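PDB 2RA6: trichosurin, which is a milk whey lipocalin that binds 4-ethylphenol in its barrel and probably carries small hydrophobic molecules. Local coordinates for residues 29-34 and 132-137. The protein carries 1 engineered substitution. Numbering follows the deposited sequence.
Sequences HTVVLA and TPNLSN. With ZN (zinc ion), chain K.
His29 and Pro133 pack together where strand 29-35, the first of the lipocalin beta-barrel, meets the loop leading from strand 121-130 to helix 137-148. The two side chains lie side by side and point the same way. Pro133 covers one face of the imidazole in a CH-pi contact. Its CD sits 4.0 Å from the centroid of the His29 ring, only 7° off the ring normal. The first torsion of His29 (chi1 -71°) sets CG beside the backbone N, anti to the carbonyl carbon. His29 CB lies 3.4 Å from Thr132 O. The same ring binds zinc through His29 NE2 at 2.0 Å, and His27 also binds this ion.

Apolar packing continues at Val31, which is buried. Its CG2 meets Leu135 CD1 at 4.0 Å, while CG1 lies near Leu135 N and Asn134 OD1. Val31 and Val32 of strand 29-35 both face Leu128 of strand 121-130, a classic beta bulge.

Polar links are few. One water donates to both Thr30 O and Pro133 O and bridges the two backbones. Ser136 is the N-cap of helix 137-148, bonding Ile139 N through OG. Within the loop, Leu135 N donates to Asn134 OD1 over 2.8 Å. The donor N is tilted 23° from the carbonyl plane of Asn134. Lys140 NZ is a second hydrogen-bond partner of Asn134 OD1.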
loop_
_atom_site.group_PDB
_atom_site.type_symbol
_atom_site.label_atom_id
_atom_site.label_comp_id
_atom_site.label_asym_id
_atom_site.label_seq_id
_atom_site.Cartn_x
_atom_site.Cartn_y
_atom_site.Cartn_z
ATOM N N HIS B 29 19.632 11.328 -2.317
ATOM C CA HIS B 29 19.993 10.745 -3.609
ATOM C C HIS B 29 19.178 9.471 -3.804
ATOM O O HIS B 29 18.979 8.704 -2.859
ATOM C CB HIS B 29 21.464 10.324 -3.639
ATOM C CG HIS B 29 22.430 11.459 -3.668
ATOM N ND1 HIS B 29 22.999 11.920 -4.834
ATOM C CD2 HIS B 29 22.931 12.227 -2.672
ATOM C CE1 HIS B 29 23.809 12.926 -4.557
ATOM N NE2 HIS B 29 23.781 13.132 -3.252
ATOM N N THR B 30 18.719 9.228 -5.026
ATOM C CA THR B 30 17.995 7.989 -5.284
ATOM C C THR B 30 19.078 6.937 -5.516
ATOM O O THR B 30 19.953 7.113 -6.362
ATOM C CB THR B 30 17.101 8.111 -6.523
ATOM O OG1 THR B 30 16.042 9.038 -6.254
ATOM C CG2 THR B 30 16.503 6.754 -6.890
ATOM N N VAL B 31 19.015 5.844 -4.762
ATOM C CA VAL B 31 20.011 4.785 -4.860
ATOM C C VAL B 31 19.451 3.520 -5.509
ATOM O O VAL B 31 20.117 2.898 -6.335
ATOM C CB VAL B 31 20.569 4.464 -3.463
ATOM C CG1 VAL B 31 21.624 3.371 -3.553
ATOM C CG2 VAL B 31 21.176 5.736 -2.860
ATOM N N VAL B 32 18.227 3.151 -5.142
ATOM C CA VAL B 32 17.588 1.973 -5.719
ATOM C C VAL B 32 16.117 2.248 -5.997
ATOM O O VAL B 32 15.442 2.918 -5.221
ATOM C CB VAL B 32 17.686 0.741 -4.782
ATOM C CG1 VAL B 32 17.204 -0.518 -5.524
ATOM C CG2 VAL B 32 19.127 0.543 -4.321
ATOM N N LEU B 33 15.640 1.751 -7.133
ATOM C CA LEU B 33 14.247 1.880 -7.531
ATOM C C LEU B 33 13.777 0.450 -7.773
ATOM O O LEU B 33 14.549 -0.394 -8.234
ATOM C CB LEU B 33 14.124 2.676 -8.833
ATOM C CG LEU B 33 14.454 4.172 -8.811
ATOM C CD1 LEU B 33 14.416 4.730 -10.231
ATOM C CD2 LEU B 33 13.463 4.904 -7.922
ATOM N N ALA B 34 12.524 0.173 -7.449
ATOM C CA ALA B 34 11.973 -1.160 -7.663
ATOM C C ALA B 34 10.499 -0.977 -7.930
ATOM O O ALA B 34 9.865 -0.078 -7.381
ATOM C CB ALA B 34 12.193 -2.035 -6.436
ATOM N N THR B 132 24.088 10.090 0.358
ATOM C CA THR B 132 25.083 10.206 -0.695
ATOM C C THR B 132 24.632 9.300 -1.850
ATOM O O THR B 132 23.637 8.572 -1.720
ATOM C CB THR B 132 26.497 9.801 -0.194
ATOM O OG1 THR B 132 26.544 8.389 0.044
ATOM C CG2 THR B 132 26.832 10.536 1.110
ATOM N N PRO B 133 25.354 9.318 -2.983
ATOM C CA PRO B 133 25.004 8.507 -4.155
ATOM C C PRO B 133 24.844 7.002 -3.982
ATOM O O PRO B 133 24.223 6.349 -4.820
ATOM C CB PRO B 133 26.111 8.841 -5.151
ATOM C CG PRO B 133 26.488 10.233 -4.778
ATOM C CD PRO B 133 26.534 10.152 -3.280
ATOM N N ASN B 134 25.402 6.445 -2.916
ATOM C CA ASN B 134 25.304 5.001 -2.709
ATOM C C ASN B 134 24.957 4.700 -1.255
ATOM O O ASN B 134 24.996 5.584 -0.404
ATOM C CB ASN B 134 26.638 4.338 -3.073
ATOM C CG ASN B 134 26.472 2.919 -3.608
ATOM O OD1 ASN B 134 25.472 2.246 -3.340
ATOM N ND2 ASN B 134 27.470 2.453 -4.356
ATOM N N LEU B 135 24.613 3.444 -0.979
ATOM C CA LEU B 135 24.274 3.005 0.373
ATOM C C LEU B 135 24.965 1.678 0.674
ATOM O O LEU B 135 25.370 0.969 -0.243
ATOM C CB LEU B 135 22.759 2.825 0.526
ATOM C CG LEU B 135 21.943 4.103 0.745
ATOM C CD1 LEU B 135 20.464 3.799 0.597
ATOM C CD2 LEU B 135 22.240 4.674 2.123
ATOM N N SER B 136 25.076 1.347 1.956
ATOM C CA SER B 136 25.725 0.107 2.368
ATOM C C SER B 136 25.075 -1.093 1.708
ATOM O O SER B 136 23.869 -1.095 1.448
ATOM C CB SER B 136 25.647 -0.067 3.885
ATOM O OG SER B 136 24.382 -0.548 4.286
ATOM N N ASN B 137 25.883 -2.112 1.438
ATOM C CA ASN B 137 25.397 -3.338 0.826
ATOM C C ASN B 137 24.327 -3.962 1.713
ATOM O O ASN B 137 23.364 -4.545 1.216
ATOM C CB ASN B 137 26.565 -4.311 0.622
ATOM C CG ASN B 137 27.500 -3.873 -0.496
ATOM O OD1 ASN B 137 28.720 -4.063 -0.415
ATOM N ND2 ASN B 137 26.936 -3.301 -1.553
HETATM ZN ZN ZN K . 24.945 14.496 -2.382
HETATM O O HOH W 1 22.642 7.485 -6.851
#